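Local coordinates for protein alanine racemase (Acinetobacter baumannii, PDB 4QHR) that belongs to the alanine racemase family, joining an N-terminal TIM-barrel domain to a C-terminal, mainly beta-stranded domain, and carries covalently bound pyridoxal phosphate, at residues L13-N18 with D229-M234; A238-L243 with V314-Q319. All blocks are in the same frame, centred on the assembly; numbering follows the deposited sequence.

Interaction 1 (L13-N18 with D229-M234)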
ATOM      1  N   LEU A  13      18.019 -13.267   2.683  1.00  9.23           N
ATOM      2  CA  LEU A  13      17.031 -14.097   3.383  1.00  9.68           C
ATOM      3  C   LEU A  13      17.676 -15.319   4.037  1.00 10.11           C
ATOM      4  O   LEU A  13      17.358 -15.634   5.179  1.00  9.57           O
ATOM      5  CB  LEU A  13      15.931 -14.619   2.460  1.00  9.45           C
ATOM      6  CG  LEU A  13      14.889 -13.621   2.027  1.00  9.36           C
ATOM      7  CD1 LEU A  13      14.185 -14.099   0.765  1.00  9.79           C
ATOM      8  CD2 LEU A  13      13.872 -13.435   3.143  1.00  9.31           C
ATOM      9  N   GLN A  14      18.562 -16.002   3.304  1.00 10.65           N
ATOM     10  CA  GLN A  14      19.239 -17.192   3.857  1.00 12.19           C
ATOM     11  C   GLN A  14      20.087 -16.805   5.032  1.00 11.27           C
ATOM     12  O   GLN A  14      20.177 -17.501   6.018  1.00 10.96           O
ATOM     13  CB  GLN A  14      20.140 -17.900   2.837  1.00 14.03           C
ATOM     14  CG  GLN A  14      19.387 -18.434   1.658  1.00 16.49           C
ATOM     15  CD  GLN A  14      20.283 -19.074   0.610  1.00 19.15           C
ATOM     16  OE1 GLN A  14      21.315 -18.536   0.220  1.00 20.69           O
ATOM     17  NE2 GLN A  14      19.865 -20.224   0.129  1.00 22.23           N
ATOM     18  N   TYR A  15      20.751 -15.689   4.908  1.00 11.42           N
ATOM     19  CA  TYR A  15      21.633 -15.226   5.973  1.00 11.45           C
ATOM     20  C   TYR A  15      20.866 -14.925   7.290  1.00 10.81           C
ATOM     21  O   TYR A  15      21.315 -15.249   8.389  1.00 10.79           O
ATOM     22  CB  TYR A  15      22.363 -13.966   5.481  1.00 12.30           C
ATOM     23  CG  TYR A  15      23.352 -13.422   6.431  1.00 13.16           C
ATOM     24  CD1 TYR A  15      22.969 -12.527   7.439  1.00 13.38           C
ATOM     25  CD2 TYR A  15      24.689 -13.793   6.346  1.00 13.52           C
ATOM     26  CE1 TYR A  15      23.910 -12.025   8.324  1.00 14.83           C
ATOM     27  CE2 TYR A  15      25.619 -13.277   7.216  1.00 14.26           C
ATOM     28  CZ  TYR A  15      25.229 -12.403   8.198  1.00 15.07           C
ATOM     29  OH  TYR A  15      26.162 -11.895   9.061  1.00 17.44           O
ATOM     30  N   ASN A  16      19.732 -14.252   7.154  1.00  9.78           N
ATOM     31  CA  ASN A  16      18.943 -13.859   8.322  1.00  9.04           C
ATOM     32  C   ASN A  16      18.302 -15.074   8.943  1.00  8.62           C
ATOM     33  O   ASN A  16      18.176 -15.158  10.153  1.00  8.56           O
ATOM     34  CB  ASN A  16      17.877 -12.875   7.850  1.00  8.80           C
ATOM     35  CG  ASN A  16      18.464 -11.603   7.286  1.00  8.39           C
ATOM     36  OD1 ASN A  16      19.591 -11.203   7.650  1.00  8.69           O
ATOM     37  ND2 ASN A  16      17.706 -10.932   6.436  1.00  7.96           N
ATOM     38  N   LEU A  17      17.895 -16.043   8.118  1.00  8.79           N
ATOM     39  CA  LEU A  17      17.376 -17.309   8.666  1.00  9.18           C
ATOM     40  C   LEU A  17      18.480 -18.010   9.482  1.00  9.95           C
ATOM     41  O   LEU A  17      18.215 -18.563  10.571  1.00  9.80           O
ATOM     42  CB  LEU A  17      16.857 -18.214   7.565  1.00  9.10           C
ATOM     43  CG  LEU A  17      16.304 -19.568   8.017  1.00  9.03           C
ATOM     44  CD1 LEU A  17      15.262 -19.472   9.110  1.00  8.80           C
ATOM     45  CD2 LEU A  17      15.751 -20.333   6.845  1.00  9.44           C
ATOM     46  N   ASN A  18      19.710 -17.932   8.974  1.00 10.38           N
ATOM     47  CA  ASN A  18      20.836 -18.494   9.651  1.00 11.88           C
ATOM     48  C   ASN A  18      21.124 -17.763  10.941  1.00 11.53           C
ATOM     49  O   ASN A  18      21.575 -18.399  11.903  1.00 12.81           O
ATOM     50  CB  ASN A  18      22.084 -18.560   8.757  1.00 12.82           C
ATOM     51  CG  ASN A  18      23.198 -19.355   9.416  1.00 14.49           C
ATOM     52  OD1 ASN A  18      23.062 -20.571   9.608  1.00 16.69           O
ATOM     53  ND2 ASN A  18      24.241 -18.694   9.807  1.00 14.17           N
ATOM     54  N   ASP A 229      23.113  -7.417  13.143  1.00 12.21           N
ATOM     55  CA  ASP A 229      23.719  -8.253  12.113  1.00 12.32           C
ATOM     56  C   ASP A 229      22.636  -8.952  11.254  1.00 11.79           C
ATOM     57  O   ASP A 229      22.623 -10.187  11.113  1.00 10.84           O
ATOM     58  CB  ASP A 229      24.764  -9.265  12.665  1.00 12.93           C
ATOM     59  CG  ASP A 229      25.497 -10.045  11.552  1.00 14.08           C
ATOM     60  OD1 ASP A 229      25.651  -9.616  10.366  1.00 14.57           O
ATOM     61  OD2 ASP A 229      25.947 -11.138  11.876  1.00 14.45           O
ATOM     62  N   LEU A 230      21.747  -8.135  10.689  1.00 10.81           N
ATOM     63  CA  LEU A 230      20.786  -8.626   9.688  1.00 10.85           C
ATOM     64  C   LEU A 230      21.000  -7.935   8.342  1.00 10.93           C
ATOM     65  O   LEU A 230      21.428  -6.762   8.302  1.00 11.08           O
ATOM     66  CB  LEU A 230      19.354  -8.393  10.171  1.00 11.04           C
ATOM     67  CG  LEU A 230      18.951  -9.052  11.477  1.00 10.94           C
ATOM     68  CD1 LEU A 230      17.669  -8.412  12.041  1.00 11.47           C
ATOM     69  CD2 LEU A 230      18.694 -10.532  11.259  1.00 10.88           C
ATOM     70  N   LYS A 231      20.690  -8.629   7.252  1.00 10.47           N
ATOM     71  CA  LYS A 231      20.852  -8.082   5.912  1.00 11.41           C
ATOM     72  C   LYS A 231      19.514  -7.677   5.273  1.00 10.75           C
ATOM     73  O   LYS A 231      18.658  -8.538   5.053  1.00 10.65           O
ATOM     74  CB  LYS A 231      21.526  -9.130   5.041  1.00 12.35           C
ATOM     75  CG  LYS A 231      22.994  -9.224   5.395  1.00 14.06           C
ATOM     76  CD  LYS A 231      23.705 -10.239   4.573  1.00 15.77           C
ATOM     77  CE  LYS A 231      25.144 -10.263   5.096  1.00 17.56           C
ATOM     78  NZ  LYS A 231      25.797 -11.225   4.199  1.00 19.03           N
ATOM     79  N   PRO A 232      19.341  -6.372   4.960  1.00 10.53           N
ATOM     80  CA  PRO A 232      18.087  -5.971   4.277  1.00 10.05           C
ATOM     81  C   PRO A 232      17.834  -6.840   3.055  1.00  9.63           C
ATOM     82  O   PRO A 232      18.739  -7.047   2.220  1.00  9.82           O
ATOM     83  CB  PRO A 232      18.352  -4.512   3.891  1.00 10.12           C
ATOM     84  CG  PRO A 232      19.311  -4.025   4.921  1.00 10.30           C
ATOM     85  CD  PRO A 232      20.170  -5.208   5.304  1.00 10.22           C
ATOM     86  N   VAL A 233      16.612  -7.324   2.917  1.00  9.05           N
ATOM     87  CA  VAL A 233      16.278  -8.192   1.807  1.00  8.74           C
ATOM     88  C   VAL A 233      15.726  -7.372   0.614  1.00  8.32           C
ATOM     89  O   VAL A 233      16.073  -7.621  -0.567  1.00  8.67           O
ATOM     90  CB  VAL A 233      15.279  -9.244   2.282  1.00  8.86           C
ATOM     91  CG1 VAL A 233      14.690 -10.044   1.105  1.00  9.10           C
ATOM     92  CG2 VAL A 233      15.903 -10.169   3.298  1.00  8.89           C
ATOM     93  N   MET A 234      14.846  -6.420   0.899  1.00  7.78           N
ATOM     94  CA  MET A 234      14.209  -5.633  -0.131  1.00  7.50           C
ATOM     95  C   MET A 234      14.963  -4.331  -0.423  1.00  7.24           C
ATOM     96  O   MET A 234      15.240  -3.558   0.505  1.00  6.83           O
ATOM     97  CB  MET A 234      12.769  -5.242   0.280  1.00  7.45           C
ATOM     98  CG  MET A 234      12.012  -4.509  -0.796  1.00  7.59           C
ATOM     99  SD  MET A 234      10.359  -3.877  -0.441  1.00  7.95           S
ATOM    100  CE  MET A 234       9.489  -5.364   0.084  1.00  7.86           C
TER
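Asn16 ND2 is gripped by two carbonyl oxygens: it donates a 2.9 Å bond to Lys231 O, which lies almost in the plane of the amide, and another to Leu214 O. At the other end of the carboxamide, Lys231 N donates to Asn16 OD1 at 2.8 Å, nearly straight at 175° and directed onto a lone pair in the carbonyl plane. Together the bonds fix the rotation of this buried group. Asn16 thus ties helix 10-23 of the TIM-barrel domain to the extended link that leaves helix 225-228 and runs into strand 234-246. Helix 225-228 ends in a Schellman motif at Asp229. CG of Asp229 is anti to the backbone N (chi1 -174°), which turns the carboxylate group toward Tyr15; OD1 takes a 2.7 Å bond from Tyr15 OH on its syn side, near the edge of the ring. The extended Lys231 chain crosses one face of the same ring: CE sits over its centre, 3.6 Å from the centroid in a CH-pi contact, while NZ makes a cation-pi contact at 3.9 Å. On the buried side, the branched end of Leu13 meets both methyls of Val233, its CG lying 3.7 Å from CG1.

Interaction 2 (A238-L243 with V314-Q319)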
ATOM      1  N   ALA A 238      13.490   3.613  -7.955  1.00  9.24           N
ATOM      2  CA  ALA A 238      12.859   4.296  -9.069  1.00  9.45           C
ATOM      3  C   ALA A 238      13.958   5.139  -9.786  1.00  9.86           C
ATOM      4  O   ALA A 238      15.135   4.973  -9.512  1.00 11.29           O
ATOM      5  CB  ALA A 238      11.660   5.139  -8.604  1.00  9.17           C
ATOM      6  N   GLU A 239      13.591   5.981 -10.722  1.00 10.08           N
ATOM      7  CA  GLU A 239      14.552   6.771 -11.473  1.00 10.26           C
ATOM      8  C   GLU A 239      14.136   8.223 -11.570  1.00  9.77           C
ATOM      9  O   GLU A 239      12.946   8.604 -11.449  1.00  9.45           O
ATOM     10  CB  GLU A 239      14.751   6.187 -12.910  1.00 10.74           C
ATOM     11  CG  GLU A 239      15.682   4.977 -12.934  1.00 11.61           C
ATOM     12  CD  GLU A 239      15.850   4.432 -14.329  1.00 12.81           C
ATOM     13  OE1 GLU A 239      15.449   5.139 -15.308  1.00 14.21           O
ATOM     14  OE2 GLU A 239      16.375   3.314 -14.443  1.00 13.53           O
ATOM     15  N   ILE A 240      15.151   9.041 -11.778  1.00  9.76           N
ATOM     16  CA  ILE A 240      14.936  10.458 -12.095  1.00  9.92           C
ATOM     17  C   ILE A 240      14.333  10.658 -13.482  1.00  9.56           C
ATOM     18  O   ILE A 240      14.873  10.202 -14.463  1.00  9.35           O
ATOM     19  CB  ILE A 240      16.218  11.272 -11.923  1.00 10.04           C
ATOM     20  CG1 ILE A 240      16.515  11.327 -10.428  1.00 10.38           C
ATOM     21  CG2 ILE A 240      16.005  12.676 -12.497  1.00 10.04           C
ATOM     22  CD1 ILE A 240      17.848  11.954 -10.041  1.00 10.74           C
ATOM     23  N   ILE A 241      13.206  11.356 -13.538  1.00  9.27           N
ATOM     24  CA  ILE A 241      12.462  11.579 -14.784  1.00  9.69           C
ATOM     25  C   ILE A 241      12.455  13.030 -15.263  1.00 10.10           C
ATOM     26  O   ILE A 241      12.053  13.298 -16.404  1.00  9.77           O
ATOM     27  CB  ILE A 241      11.021  11.028 -14.675  1.00  9.53           C
ATOM     28  CG1 ILE A 241      10.200  11.699 -13.569  1.00  9.72           C
ATOM     29  CG2 ILE A 241      11.076   9.524 -14.413  1.00  9.50           C
ATOM     30  CD1 ILE A 241       8.704  11.408 -13.625  1.00  9.75           C
ATOM     31  N   ALA A 242      12.857  13.953 -14.387  1.00 10.31           N
ATOM     32  CA  ALA A 242      12.957  15.375 -14.720  1.00 11.00           C
ATOM     33  C   ALA A 242      13.926  16.105 -13.810  1.00 11.88           C
ATOM     34  O   ALA A 242      14.057  15.764 -12.635  1.00 11.32           O
ATOM     35  CB  ALA A 242      11.594  16.067 -14.653  1.00 10.87           C
ATOM     36  N   LEU A 243      14.588  17.127 -14.373  1.00 12.49           N
ATOM     37  CA  LEU A 243      15.482  17.978 -13.624  1.00 14.60           C
ATOM     38  C   LEU A 243      15.052  19.433 -13.724  1.00 15.44           C
ATOM     39  O   LEU A 243      14.608  19.873 -14.792  1.00 15.84           O
ATOM     40  CB  LEU A 243      16.903  17.816 -14.157  1.00 15.40           C
ATOM     41  CG  LEU A 243      17.430  16.428 -13.836  1.00 15.57           C
ATOM     42  CD1 LEU A 243      18.684  16.170 -14.627  1.00 16.55           C
ATOM     43  CD2 LEU A 243      17.700  16.303 -12.338  1.00 15.50           C
ATOM     44  N   VAL A 314      23.661  14.015 -10.738  1.00 21.49           N
ATOM     45  CA  VAL A 314      22.620  13.151 -11.237  1.00 19.48           C
ATOM     46  C   VAL A 314      22.377  13.456 -12.694  1.00 18.26           C
ATOM     47  O   VAL A 314      22.865  14.466 -13.227  1.00 17.69           O
ATOM     48  CB  VAL A 314      21.283  13.322 -10.476  1.00 19.50           C
ATOM     49  CG1 VAL A 314      21.454  12.966  -9.002  1.00 19.33           C
ATOM     50  CG2 VAL A 314      20.719  14.735 -10.664  1.00 19.18           C
ATOM     51  N   LYS A 315      21.643  12.554 -13.320  1.00 16.52           N
ATOM     52  CA  LYS A 315      21.174  12.737 -14.646  1.00 16.64           C
ATOM     53  C   LYS A 315      19.774  12.175 -14.763  1.00 15.44           C
ATOM     54  O   LYS A 315      19.284  11.488 -13.860  1.00 15.26           O
ATOM     55  CB  LYS A 315      22.062  11.988 -15.631  1.00 17.53           C
ATOM     56  CG  LYS A 315      23.449  12.578 -15.833  1.00 17.88           C
ATOM     57  CD  LYS A 315      24.129  11.873 -16.988  1.00 18.29           C
ATOM     58  CE  LYS A 315      23.613  12.166 -18.389  1.00 17.97           C
ATOM     59  NZ  LYS A 315      24.077  13.499 -18.856  1.00 17.05           N
ATOM     60  N   LEU A 316      19.145  12.443 -15.899  1.00 14.68           N
ATOM     61  CA  LEU A 316      17.914  11.764 -16.283  1.00 14.48           C
ATOM     62  C   LEU A 316      18.259  10.265 -16.356  1.00 15.02           C
ATOM     63  O   LEU A 316      19.289   9.881 -16.916  1.00 15.29           O
ATOM     64  CB  LEU A 316      17.354  12.301 -17.613  1.00 13.80           C
ATOM     65  CG  LEU A 316      16.818  13.739 -17.593  1.00 13.78           C
ATOM     66  CD1 LEU A 316      16.451  14.168 -19.000  1.00 13.95           C
ATOM     67  CD2 LEU A 316      15.612  13.909 -16.663  1.00 13.96           C
ATOM     68  N   GLY A 317      17.436   9.432 -15.709  1.00 14.42           N
ATOM     69  CA  GLY A 317      17.684   7.991 -15.645  1.00 14.03           C
ATOM     70  C   GLY A 317      18.459   7.538 -14.431  1.00 13.85           C
ATOM     71  O   GLY A 317      18.590   6.338 -14.230  1.00 15.22           O
ATOM     72  N   THR A 318      18.994   8.456 -13.638  1.00 12.78           N
ATOM     73  CA  THR A 318      19.762   8.068 -12.449  1.00 13.53           C
ATOM     74  C   THR A 318      18.844   7.330 -11.480  1.00 13.28           C
ATOM     75  O   THR A 318      17.698   7.739 -11.285  1.00 11.63           O
ATOM     76  CB  THR A 318      20.329   9.273 -11.735  1.00 13.74           C
ATOM     77  OG1 THR A 318      21.405   9.795 -12.507  1.00 13.27           O
ATOM     78  CG2 THR A 318      20.777   8.985 -10.335  1.00 13.75           C
ATOM     79  N   GLN A 319      19.403   6.259 -10.917  1.00 13.69           N
ATOM     80  CA  GLN A 319      18.694   5.315 -10.093  1.00 14.93           C
ATOM     81  C   GLN A 319      18.610   5.904  -8.706  1.00 11.97           C
ATOM     82  O   GLN A 319      19.525   6.469  -8.247  1.00 11.21           O
ATOM     83  CB  GLN A 319      19.394   3.935 -10.073  1.00 17.69           C
ATOM     84  CG  GLN A 319      18.756   2.906 -11.019  1.00 21.63           C
ATOM     85  CD  GLN A 319      18.832   1.484 -10.450  1.00 25.59           C
ATOM     86  OE1 GLN A 319      19.823   0.791 -10.681  1.00 28.79           O
ATOM     87  NE2 GLN A 319      17.772   1.037  -9.699  1.00 27.02           N
TER
HETATM   88  O   HOH W   1      19.089   4.346 -15.758  1.00 20.48           O
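Ile240 fills the hollow of the 314-319 loop, which curls around its side chain. Ile240 CD1 reaches the floor of this hollow, 3.7 Å from Val314 CB and close to both Val314 methyls, with Thr318 CB and CG2 on its flank. Ile240 CG1, the base of that branch, is anti to the carbonyl carbon (chi1 -69°). Ile240 CB and CG2 rest against Lys315 O. The mouth is held by two backbone bonds, Ile240 N to Thr318 O at 2.9 Å and Gly317 N to Ile240 O at 3.0 Å. A second bump comes from Leu316, whose CD2 presses on the backbone between Ile241 and Ala242, 3.6 Å from Ala242 N. Leu243 packs beside it, setting CD2 against Val314 CG2 at 3.8 Å and CD1 near the backbone of Lys315 and Leu316. Beyond the loop's rim, the Glu239 carboxylate lies by Gly317 O; a water donates to that oxygen at 2.6 Å and weakly to Glu239 OE2. Inside the loop, Lys315 N donates to Thr318 OG1, and on the far side of the strand Ile241 and Ala242 face Ile268 in a classic beta bulge. The loop is built on a type II turn from Lys315 to Thr318, with Gly317 at its positive-phi position, leading into the antiparallel, non-hydrogen-bonded pair Glu239-Gln319 in the C-terminal domain's sheet.

In the fold
The centres of the two contacts lie about 29 Å apart, and the long strand 234-246 connects them: 229-234 ends on its first residue, although interaction 1 itself stops at Val233, and interaction 2 uses its middle. Along the chain they come in series, interaction 1 closing before interaction 2 opens. Interaction 1, its centre about 13 Å from the centre of the chain, joins helix 10-23 of the barrel to the segment running from helix 225-228 into strand 234-246 of the mixed sheet. Interaction 2, its centre about 31 Å from that point, lies within the C-terminal domain, where Ile241, Ala242 and Leu316 also pack on the second subunit. One continuous strand therefore leads from beside the barrel helix to the dimer interface.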